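Local coordinates for uncharacterized protein (Escherichia coli O157:H7, PDB 4ZV9) that is of unknown function but belongs to the dienelactone hydrolase family and probably cleaves an ester or lactone bond, at residues A[44-49]-A[108-113]; A[30-35]-A[112-117]; A[135-140]-A[169-174]. All coordinates share one frame; numbering follows the deposited sequence.

How the contacts relate
All three contacts set a helix against a strand of one alpha/beta-hydrolase fold; contact 2 also uses the turn after its helix. Contacts 1 and 2 share helix 100-116, which packs on strands 28-35 and 42-48 of the same sheet. They meet at Ala44 CB and Met114 CB, 3.9 Å apart. Contact 1 joins apolar core side chains, with no hydrogen bond across it. Contact 2 is buried but its centre lies about 13 Å from the chain centre, against 8 Å, and it adds a lysine-tyrosine hydrogen bond. Contact 3, also core, uses helix 132-142 and strand 169-174, with a buried asparagine amide among leucines. It touches contact 1 through Ile111 CD1 and Ala139 CB, 3.7 Å apart, but not contact 2.

Contact 1: residues A[44-49]-A[108-113]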
loop_
_atom_site.group_PDB
_atom_site.type_symbol
_atom_site.label_atom_id
_atom_site.label_comp_id
_atom_site.label_asym_id
_atom_site.label_seq_id
_atom_site.Cartn_x
_atom_site.Cartn_y
_atom_site.Cartn_z
ATOM N N ALA A 44 -10.573 4.609 -5.346
ATOM C CA ALA A 44 -9.319 3.956 -5.695
ATOM C C ALA A 44 -8.382 3.739 -4.497
ATOM O O ALA A 44 -8.438 4.459 -3.510
ATOM C CB ALA A 44 -8.605 4.781 -6.749
ATOM N N VAL A 45 -7.514 2.739 -4.628
ATOM C CA VAL A 45 -6.506 2.436 -3.630
ATOM C C VAL A 45 -5.198 2.182 -4.334
ATOM O O VAL A 45 -5.143 1.390 -5.295
ATOM C CB VAL A 45 -6.871 1.190 -2.824
ATOM C CG1 VAL A 45 -5.746 0.825 -1.865
ATOM C CG2 VAL A 45 -8.175 1.403 -2.073
ATOM N N VAL A 46 -4.149 2.876 -3.898
ATOM C CA VAL A 46 -2.811 2.611 -4.406
ATOM C C VAL A 46 -2.221 1.541 -3.470
ATOM O O VAL A 46 -2.284 1.674 -2.248
ATOM C CB VAL A 46 -1.934 3.876 -4.431
ATOM C CG1 VAL A 46 -0.474 3.542 -4.719
ATOM C CG2 VAL A 46 -2.470 4.848 -5.469
ATOM N N VAL A 47 -1.647 0.495 -4.051
ATOM C CA VAL A 47 -1.039 -0.582 -3.289
ATOM C C VAL A 47 0.468 -0.542 -3.512
ATOM O O VAL A 47 0.936 -0.672 -4.641
ATOM C CB VAL A 47 -1.606 -1.936 -3.724
ATOM C CG1 VAL A 47 -0.927 -3.076 -2.971
ATOM C CG2 VAL A 47 -3.101 -1.976 -3.510
ATOM N N VAL A 48 1.228 -0.374 -2.440
ATOM C CA VAL A 48 2.672 -0.245 -2.538
ATOM C C VAL A 48 3.360 -1.526 -2.102
ATOM O O VAL A 48 3.140 -2.028 -0.989
ATOM C CB VAL A 48 3.203 0.905 -1.671
ATOM C CG1 VAL A 48 4.691 1.115 -1.930
ATOM C CG2 VAL A 48 2.424 2.183 -1.933
ATOM N N HIS A 49 4.240 -2.029 -2.960
ATOM C CA HIS A 49 4.953 -3.279 -2.675
ATOM C C HIS A 49 6.014 -3.171 -1.577
ATOM O O HIS A 49 6.194 -2.112 -0.951
ATOM C CB HIS A 49 5.575 -3.851 -3.968
ATOM C CG HIS A 49 6.514 -2.914 -4.684
ATOM N ND1 HIS A 49 7.734 -2.539 -4.165
ATOM C CD2 HIS A 49 6.449 -2.357 -5.918
ATOM C CE1 HIS A 49 8.373 -1.771 -5.034
ATOM N NE2 HIS A 49 7.615 -1.647 -6.108
ATOM N N PHE A 108 3.744 8.396 -5.217
ATOM C CA PHE A 108 2.999 9.644 -5.051
ATOM C C PHE A 108 2.281 9.987 -6.361
ATOM O O PHE A 108 1.109 10.354 -6.352
ATOM C CB PHE A 108 3.945 10.776 -4.628
ATOM C CG PHE A 108 4.390 10.721 -3.179
ATOM C CD1 PHE A 108 4.111 9.629 -2.363
ATOM C CD2 PHE A 108 5.194 11.726 -2.667
ATOM C CE1 PHE A 108 4.558 9.581 -1.041
ATOM C CE2 PHE A 108 5.636 11.694 -1.342
ATOM C CZ PHE A 108 5.327 10.610 -0.535
ATOM N N ALA A 109 2.969 9.807 -7.489
ATOM C CA ALA A 109 2.383 10.071 -8.802
ATOM C C ALA A 109 1.201 9.120 -9.088
ATOM O O ALA A 109 0.251 9.490 -9.761
ATOM C CB ALA A 109 3.433 9.937 -9.888
ATOM N N ALA A 110 1.268 7.898 -8.570
ATOM C CA ALA A 110 0.172 6.943 -8.727
ATOM C C ALA A 110 -1.080 7.441 -7.973
ATOM O O ALA A 110 -2.207 7.304 -8.473
ATOM C CB ALA A 110 0.571 5.580 -8.216
ATOM N N ILE A 111 -0.882 8.043 -6.810
ATOM C CA ILE A 111 -1.998 8.641 -6.069
ATOM C C ILE A 111 -2.659 9.720 -6.938
ATOM O O ILE A 111 -3.889 9.767 -7.090
ATOM C CB ILE A 111 -1.549 9.269 -4.737
ATOM C CG1 ILE A 111 -1.068 8.188 -3.775
ATOM C CG2 ILE A 111 -2.702 10.063 -4.088
ATOM C CD1 ILE A 111 -0.359 8.712 -2.528
ATOM N N GLU A 112 -1.841 10.589 -7.506
ATOM C CA GLU A 112 -2.360 11.688 -8.316
ATOM C C GLU A 112 -3.084 11.190 -9.563
ATOM O O GLU A 112 -4.112 11.733 -9.933
ATOM C CB GLU A 112 -1.239 12.691 -8.661
ATOM C CG GLU A 112 -0.645 13.373 -7.433
ATOM C CD GLU A 112 0.405 14.422 -7.761
ATOM O OE1 GLU A 112 0.441 14.907 -8.930
ATOM O OE2 GLU A 112 1.188 14.756 -6.830
ATOM N N PHE A 113 -2.522 10.170 -10.201
ATOM C CA PHE A 113 -3.109 9.577 -11.373
ATOM C C PHE A 113 -4.477 8.975 -11.041
ATOM O O PHE A 113 -5.427 9.156 -11.800
ATOM C CB PHE A 113 -2.168 8.504 -11.951
ATOM C CG PHE A 113 -2.684 7.837 -13.204
ATOM C CD1 PHE A 113 -2.623 8.477 -14.425
ATOM C CD2 PHE A 113 -3.201 6.556 -13.152
ATOM C CE1 PHE A 113 -3.102 7.862 -15.576
ATOM C CE2 PHE A 113 -3.675 5.928 -14.299
ATOM C CZ PHE A 113 -3.619 6.577 -15.510
#
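This is helix-on-sheet packing in the core of an alpha/beta-hydrolase fold. Val46, on strand 42-48, meets Ala110 and Ile111 of helix 100-116. The strand runs between strands 71-75 and 123-128 of the main sheet, and the backbone of Val46 is hydrogen-bonded to Gly125. Both methyl groups of Val46 are used. With chi1 at 170°, CG1 is anti to the backbone N and CG2 sits beside it, so the two branches meet the helix as a fork. Val46 CG1 touches one partner, Ala110 CB, at 4.2 Å. Val46 CG2 presses further in, against the helix backbone itself, and lies 3.9 Å from Ala110 C. The backbones come close here: the CA atoms of Val46 and Ile111 are 6.3 Å apart, consistent with the small Ala110 side chain. No hydrogen bond crosses the contact. Ile111 flanks the valine with the inner part of its chain. Its CD1 end reaches Ala139 of helix 132-142, and the side chain also touches Ile126. Tyr19 of strand 12-21 packs on Ala110. Val46 CG2 is 4.0 Å from Ile111 CG1 and slightly nearer, at 3.8 Å, to the peptide nitrogen Ile111 N.

Contact 2: residues A[30-35]-A[112-117]; sequences GYLVKP and EFMQRY
Lys34 and Tyr117 cross at about a right angle, and their polar ends join. The lysine is extended beyond CG. Its ammonium group arrives at the edge of the tyrosine ring, in the ring plane, and Lys34 NZ donates to Tyr117 OH at 2.7 Å. The bond is bent at the donor: the angle CE-NZ-OH at Lys34 is about 87°, less than tetrahedral. At the acceptor the angle CZ-OH-NZ is about 135°. Lys34 CE lies along the same ring edge, 3.8 Å from Tyr117 CE2. Lys34 NZ is also hydrogen-bonded to Gln119 OE1, its strongest polar partner, just past the tyrosine. Two oxygens thus grip the charged end.

Leu32 and Tyr117 approach from opposite directions. Leu32 CD2 stops 3.5 Å from Tyr117 OH and 4.0 Å from CZ of that ring, coming in obliquely.

In the alpha/beta-hydrolase fold this contact joins strand 28-35, near one margin of the main sheet, to the C-terminal part of helix 100-116 and the turn after it. Leu32 and Lys34 are two apart on the strand and point to the same side, toward the helix. The leucine also packs on Ile17, Ile71 and Leu73 of the adjoining strands.

Its other methyl serves Met114, a selenomethionine modelled in two conformers. In one of these the side chain is bent at both chi2 and chi3, which brings Met114 SE to 4.1 Å from Leu32 CD1. That selenium contact depends on the conformer and is less certain than the tyrosine contacts.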
loop_
_atom_site.group_PDB
_atom_site.type_symbol
_atom_site.label_atom_id
_atom_site.label_comp_id
_atom_site.label_asym_id
_atom_site.label_seq_id
_atom_site.Cartn_x
_atom_site.Cartn_y
_atom_site.Cartn_z
ATOM N N GLY A 30 2.332 -0.061 -14.138
ATOM C CA GLY A 30 1.582 -0.476 -12.969
ATOM C C GLY A 30 0.529 -1.524 -13.309
ATOM O O GLY A 30 0.089 -1.618 -14.456
ATOM N N TYR A 31 0.165 -2.323 -12.315
ATOM C CA TYR A 31 -0.873 -3.331 -12.430
ATOM C C TYR A 31 -2.172 -2.715 -11.914
ATOM O O TYR A 31 -2.290 -2.383 -10.716
ATOM C CB TYR A 31 -0.466 -4.544 -11.603
ATOM C CG TYR A 31 -1.363 -5.767 -11.691
ATOM C CD1 TYR A 31 -1.557 -6.439 -12.893
ATOM C CD2 TYR A 31 -1.934 -6.308 -10.542
ATOM C CE1 TYR A 31 -2.314 -7.602 -12.942
ATOM C CE2 TYR A 31 -2.687 -7.470 -10.588
ATOM C CZ TYR A 31 -2.899 -8.095 -11.776
ATOM O OH TYR A 31 -3.664 -9.246 -11.801
ATOM N N LEU A 32 -3.117 -2.485 -12.816
ATOM C CA LEU A 32 -4.385 -1.861 -12.482
ATOM C C LEU A 32 -5.487 -2.925 -12.446
ATOM O O LEU A 32 -5.687 -3.619 -13.445
ATOM C CB LEU A 32 -4.737 -0.819 -13.551
ATOM C CG LEU A 32 -6.041 -0.018 -13.379
ATOM C CD1 LEU A 32 -5.901 0.973 -12.245
ATOM C CD2 LEU A 32 -6.360 0.741 -14.664
ATOM N N VAL A 33 -6.214 -3.034 -11.327
ATOM C CA VAL A 33 -7.297 -4.000 -11.222
ATOM C C VAL A 33 -8.592 -3.304 -10.815
ATOM O O VAL A 33 -8.609 -2.568 -9.830
ATOM C CB VAL A 33 -7.009 -5.114 -10.195
ATOM C CG1 VAL A 33 -7.981 -6.272 -10.409
ATOM C CG2 VAL A 33 -5.583 -5.626 -10.328
ATOM N N LYS A 34 -9.673 -3.556 -11.556
ATOM C CA LYS A 34 -10.983 -2.951 -11.293
ATOM C C LYS A 34 -12.026 -4.022 -11.027
ATOM O O LYS A 34 -11.886 -5.153 -11.507
ATOM C CB LYS A 34 -11.490 -2.225 -12.536
ATOM C CG LYS A 34 -10.592 -1.160 -13.097
ATOM C CD LYS A 34 -11.086 -0.711 -14.466
ATOM C CE LYS A 34 -10.177 0.378 -15.002
ATOM N NZ LYS A 34 -10.459 0.729 -16.416
ATOM N N PRO A 35 -13.100 -3.671 -10.298
ATOM C CA PRO A 35 -14.232 -4.579 -10.209
ATOM C C PRO A 35 -14.781 -4.746 -11.632
ATOM O O PRO A 35 -14.870 -3.759 -12.367
ATOM C CB PRO A 35 -15.244 -3.818 -9.322
ATOM C CG PRO A 35 -14.425 -2.849 -8.547
ATOM C CD PRO A 35 -13.259 -2.487 -9.436
ATOM N N GLU A 112 -1.841 10.589 -7.506
ATOM C CA GLU A 112 -2.360 11.688 -8.316
ATOM C C GLU A 112 -3.084 11.190 -9.563
ATOM O O GLU A 112 -4.112 11.733 -9.933
ATOM C CB GLU A 112 -1.239 12.691 -8.661
ATOM C CG GLU A 112 -0.645 13.373 -7.433
ATOM C CD GLU A 112 0.405 14.422 -7.761
ATOM O OE1 GLU A 112 0.441 14.907 -8.930
ATOM O OE2 GLU A 112 1.188 14.756 -6.830
ATOM N N PHE A 113 -2.522 10.170 -10.201
ATOM C CA PHE A 113 -3.109 9.577 -11.373
ATOM C C PHE A 113 -4.477 8.975 -11.041
ATOM O O PHE A 113 -5.427 9.156 -11.800
ATOM C CB PHE A 113 -2.168 8.504 -11.951
ATOM C CG PHE A 113 -2.684 7.837 -13.204
ATOM C CD1 PHE A 113 -2.623 8.477 -14.425
ATOM C CD2 PHE A 113 -3.201 6.556 -13.152
ATOM C CE1 PHE A 113 -3.102 7.862 -15.576
ATOM C CE2 PHE A 113 -3.675 5.928 -14.299
ATOM C CZ PHE A 113 -3.619 6.577 -15.510
HETATM N N MSE A 114 -4.586 8.295 -9.905
HETATM C CA MSE A 114 -5.855 7.678 -9.509
HETATM C C MSE A 114 -6.862 8.740 -9.093
HETATM O O MSE A 114 -8.067 8.512 -9.178
HETATM C CB MSE A 114 -5.638 6.623 -8.421
HETATM C CG MSE A 114 -4.932 5.382 -8.958
HETATM SE SE MSE A 114 -6.233 4.405 -10.088
HETATM C CE MSE A 114 -5.786 5.099 -11.854
ATOM N N GLN A 115 -6.387 9.898 -8.636
ATOM C CA GLN A 115 -7.284 11.013 -8.275
ATOM C C GLN A 115 -8.034 11.522 -9.496
ATOM O O GLN A 115 -9.201 11.887 -9.409
ATOM C CB GLN A 115 -6.511 12.205 -7.667
ATOM C CG GLN A 115 -6.230 12.102 -6.164
ATOM C CD GLN A 115 -5.224 13.117 -5.621
ATOM O OE1 GLN A 115 -4.448 13.701 -6.364
ATOM N NE2 GLN A 115 -5.195 13.276 -4.303
ATOM N N ARG A 116 -7.346 11.544 -10.630
ATOM C CA ARG A 116 -7.903 12.075 -11.865
ATOM C C ARG A 116 -8.428 11.015 -12.835
ATOM O O ARG A 116 -8.892 11.349 -13.922
ATOM C CB ARG A 116 -6.823 12.900 -12.560
ATOM C CG ARG A 116 -6.218 13.936 -11.625
ATOM C CD ARG A 116 -4.946 14.539 -12.173
ATOM N NE ARG A 116 -4.187 15.229 -11.136
ATOM C CZ ARG A 116 -4.109 16.543 -10.952
ATOM N NH1 ARG A 116 -4.731 17.406 -11.752
ATOM N NH2 ARG A 116 -3.376 17.002 -9.947
ATOM N N TYR A 117 -8.353 9.753 -12.448
ATOM C CA TYR A 117 -8.767 8.655 -13.319
ATOM C C TYR A 117 -10.265 8.782 -13.616
ATOM O O TYR A 117 -11.063 8.817 -12.688
ATOM C CB TYR A 117 -8.447 7.319 -12.648
ATOM C CG TYR A 117 -8.529 6.123 -13.582
ATOM C CD1 TYR A 117 -7.557 5.915 -14.563
ATOM C CD2 TYR A 117 -9.540 5.200 -13.465
ATOM C CE1 TYR A 117 -7.610 4.813 -15.413
ATOM C CE2 TYR A 117 -9.609 4.097 -14.310
ATOM C CZ TYR A 117 -8.638 3.914 -15.281
ATOM O OH TYR A 117 -8.715 2.811 -16.106
#

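Contact 3: residues A[135-140]-A[169-174]; sequences VSNAAA and LLLHFA
Asn137 has CG beside its backbone N, with chi1 at -78°. This carries the amide off the helix toward Leu169 and Leu171 on the strand. Leu169 has the same kind of first torsion (chi1 -77°), and its CD2 branch turns toward the helix. Asn137 crosses each of the two leucines at about a right angle. The meeting point is the amide oxygen. Asn137 OD1 is 3.7 Å from Leu169 CD2. Asn137 OD1 is 4.0 Å from Leu171 CD2, so two methyl groups border one oxygen.

These are plain van der Waals contacts, and no hydrogen bond crosses between the segments. The buried amide is satisfied by residues beyond them. OD1 is hydrogen-bonded to Tyr187 OH, on helix 184-193, and ND2 to the carbonyl O of Arg155. With both of its polar atoms engaged, the amide is fixed in its rotation, and its oxygen is held where the leucine methyls meet it.

In the alpha/beta-hydrolase fold, helix 132-142 follows the turn that contains Cys130. That cysteine is modified in this crystal, and the GFCYG sequence around it is consistent with the nucleophile elbow of the dienelactone hydrolase family. Here the helix packs on strand 169-174, which is hydrogen-bonded on one side to strand 198-203 and reaches strand 148-151 through a bond between Leu170 and Ala149. The segments run nearly antiparallel, at 161°, with their axes 10.5 Å apart at closest approach.

The backbones come nearest between Ala140 and Leu169, whose CA atoms are 8.1 Å apart. Ala140 points its methyl toward the strand. Ala140 CB meets Leu169 CD2 at 4.2 Å, so the same leucine methyl bridges the alanine and the asparagine oxygen one helix turn earlier. Tyr187 and Leu191 of helix 184-193 also pack on Leu169.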
loop_
_atom_site.group_PDB
_atom_site.type_symbol
_atom_site.label_atom_id
_atom_site.label_comp_id
_atom_site.label_asym_id
_atom_site.label_seq_id
_atom_site.Cartn_x
_atom_site.Cartn_y
_atom_site.Cartn_z
ATOM N N VAL A 135 6.038 4.060 2.793
ATOM C CA VAL A 135 5.504 4.971 1.756
ATOM C C VAL A 135 4.088 5.446 2.093
ATOM O O VAL A 135 3.757 6.613 1.875
ATOM C CB VAL A 135 5.531 4.304 0.375
ATOM C CG1 VAL A 135 4.836 5.173 -0.675
ATOM C CG2 VAL A 135 6.969 4.038 -0.030
ATOM N N SER A 136 3.278 4.551 2.657
ATOM C CA SER A 136 1.921 4.891 3.070
ATOM C C SER A 136 1.916 6.025 4.093
ATOM O O SER A 136 1.138 6.971 3.963
ATOM C CB SER A 136 1.178 3.654 3.630
ATOM O OG SER A 136 0.931 2.690 2.611
ATOM N N ASN A 137 2.788 5.932 5.099
ATOM C CA ASN A 137 2.929 6.998 6.069
ATOM C C ASN A 137 3.423 8.303 5.415
ATOM O O ASN A 137 2.928 9.382 5.728
ATOM C CB ASN A 137 3.874 6.587 7.205
ATOM C CG ASN A 137 3.209 5.672 8.219
ATOM O OD1 ASN A 137 2.107 5.940 8.682
ATOM N ND2 ASN A 137 3.900 4.610 8.602
ATOM N N ALA A 138 4.415 8.204 4.542
ATOM C CA ALA A 138 4.940 9.372 3.857
ATOM C C ALA A 138 3.866 10.029 2.995
ATOM O O ALA A 138 3.780 11.264 2.908
ATOM C CB ALA A 138 6.141 8.993 3.023
ATOM N N ALA A 139 3.023 9.214 2.371
ATOM C CA ALA A 139 1.910 9.747 1.580
ATOM C C ALA A 139 0.905 10.485 2.466
ATOM O O ALA A 139 0.368 11.534 2.062
ATOM C CB ALA A 139 1.211 8.631 0.809
ATOM N N ALA A 140 0.657 9.960 3.669
ATOM C CA ALA A 140 -0.240 10.629 4.604
ATOM C C ALA A 140 0.297 12.015 4.971
ATOM O O ALA A 140 -0.468 12.950 5.144
ATOM C CB ALA A 140 -0.442 9.791 5.856
ATOM N N LEU A 169 -5.457 6.984 9.750
ATOM C CA LEU A 169 -4.420 5.943 9.694
ATOM C C LEU A 169 -4.813 4.664 10.399
ATOM O O LEU A 169 -5.254 4.700 11.557
ATOM C CB LEU A 169 -3.156 6.449 10.383
ATOM C CG LEU A 169 -2.281 7.437 9.634
ATOM C CD1 LEU A 169 -1.329 8.096 10.622
ATOM C CD2 LEU A 169 -1.520 6.704 8.551
ATOM N N LEU A 170 -4.638 3.542 9.717
ATOM C CA LEU A 170 -4.835 2.232 10.319
ATOM C C LEU A 170 -3.474 1.574 10.251
ATOM O O LEU A 170 -3.002 1.245 9.163
ATOM C CB LEU A 170 -5.882 1.402 9.572
ATOM C CG LEU A 170 -6.016 -0.052 10.038
ATOM C CD1 LEU A 170 -6.445 -0.151 11.500
ATOM C CD2 LEU A 170 -7.001 -0.787 9.147
ATOM N N LEU A 171 -2.842 1.364 11.405
ATOM C CA LEU A 171 -1.503 0.795 11.421
ATOM C C LEU A 171 -1.473 -0.635 11.976
ATOM O O LEU A 171 -2.033 -0.914 13.039
ATOM C CB LEU A 171 -0.543 1.680 12.216
ATOM C CG LEU A 171 -0.545 3.159 11.810
ATOM C CD1 LEU A 171 -1.438 3.970 12.741
ATOM C CD2 LEU A 171 0.850 3.744 11.839
ATOM N N HIS A 172 -0.834 -1.529 11.232
ATOM C CA HIS A 172 -0.676 -2.924 11.657
ATOM C C HIS A 172 0.787 -3.191 11.994
ATOM O O HIS A 172 1.675 -3.005 11.143
ATOM C CB HIS A 172 -1.096 -3.876 10.544
ATOM C CG HIS A 172 -2.475 -3.640 10.025
ATOM N ND1 HIS A 172 -3.607 -4.001 10.726
ATOM C CD2 HIS A 172 -2.907 -3.108 8.856
ATOM C CE1 HIS A 172 -4.678 -3.689 10.016
ATOM N NE2 HIS A 172 -4.279 -3.154 8.872
ATOM N N PHE A 173 1.045 -3.635 13.219
ATOM C CA PHE A 173 2.402 -3.948 13.659
ATOM C C PHE A 173 2.494 -5.395 14.128
ATOM O O PHE A 173 1.542 -5.932 14.683
ATOM C CB PHE A 173 2.823 -3.043 14.811
ATOM C CG PHE A 173 2.883 -1.587 14.462
ATOM C CD1 PHE A 173 3.858 -1.107 13.598
ATOM C CD2 PHE A 173 2.009 -0.686 15.047
ATOM C CE1 PHE A 173 3.932 0.239 13.288
ATOM C CE2 PHE A 173 2.090 0.663 14.755
ATOM C CZ PHE A 173 3.052 1.130 13.880
ATOM N N ALA A 174 3.651 -6.012 13.907
ATOM C CA ALA A 174 3.905 -7.366 14.383
ATOM C C ALA A 174 4.669 -7.269 15.702
ATOM O O ALA A 174 5.641 -6.518 15.800
ATOM C CB ALA A 174 4.710 -8.131 13.361
#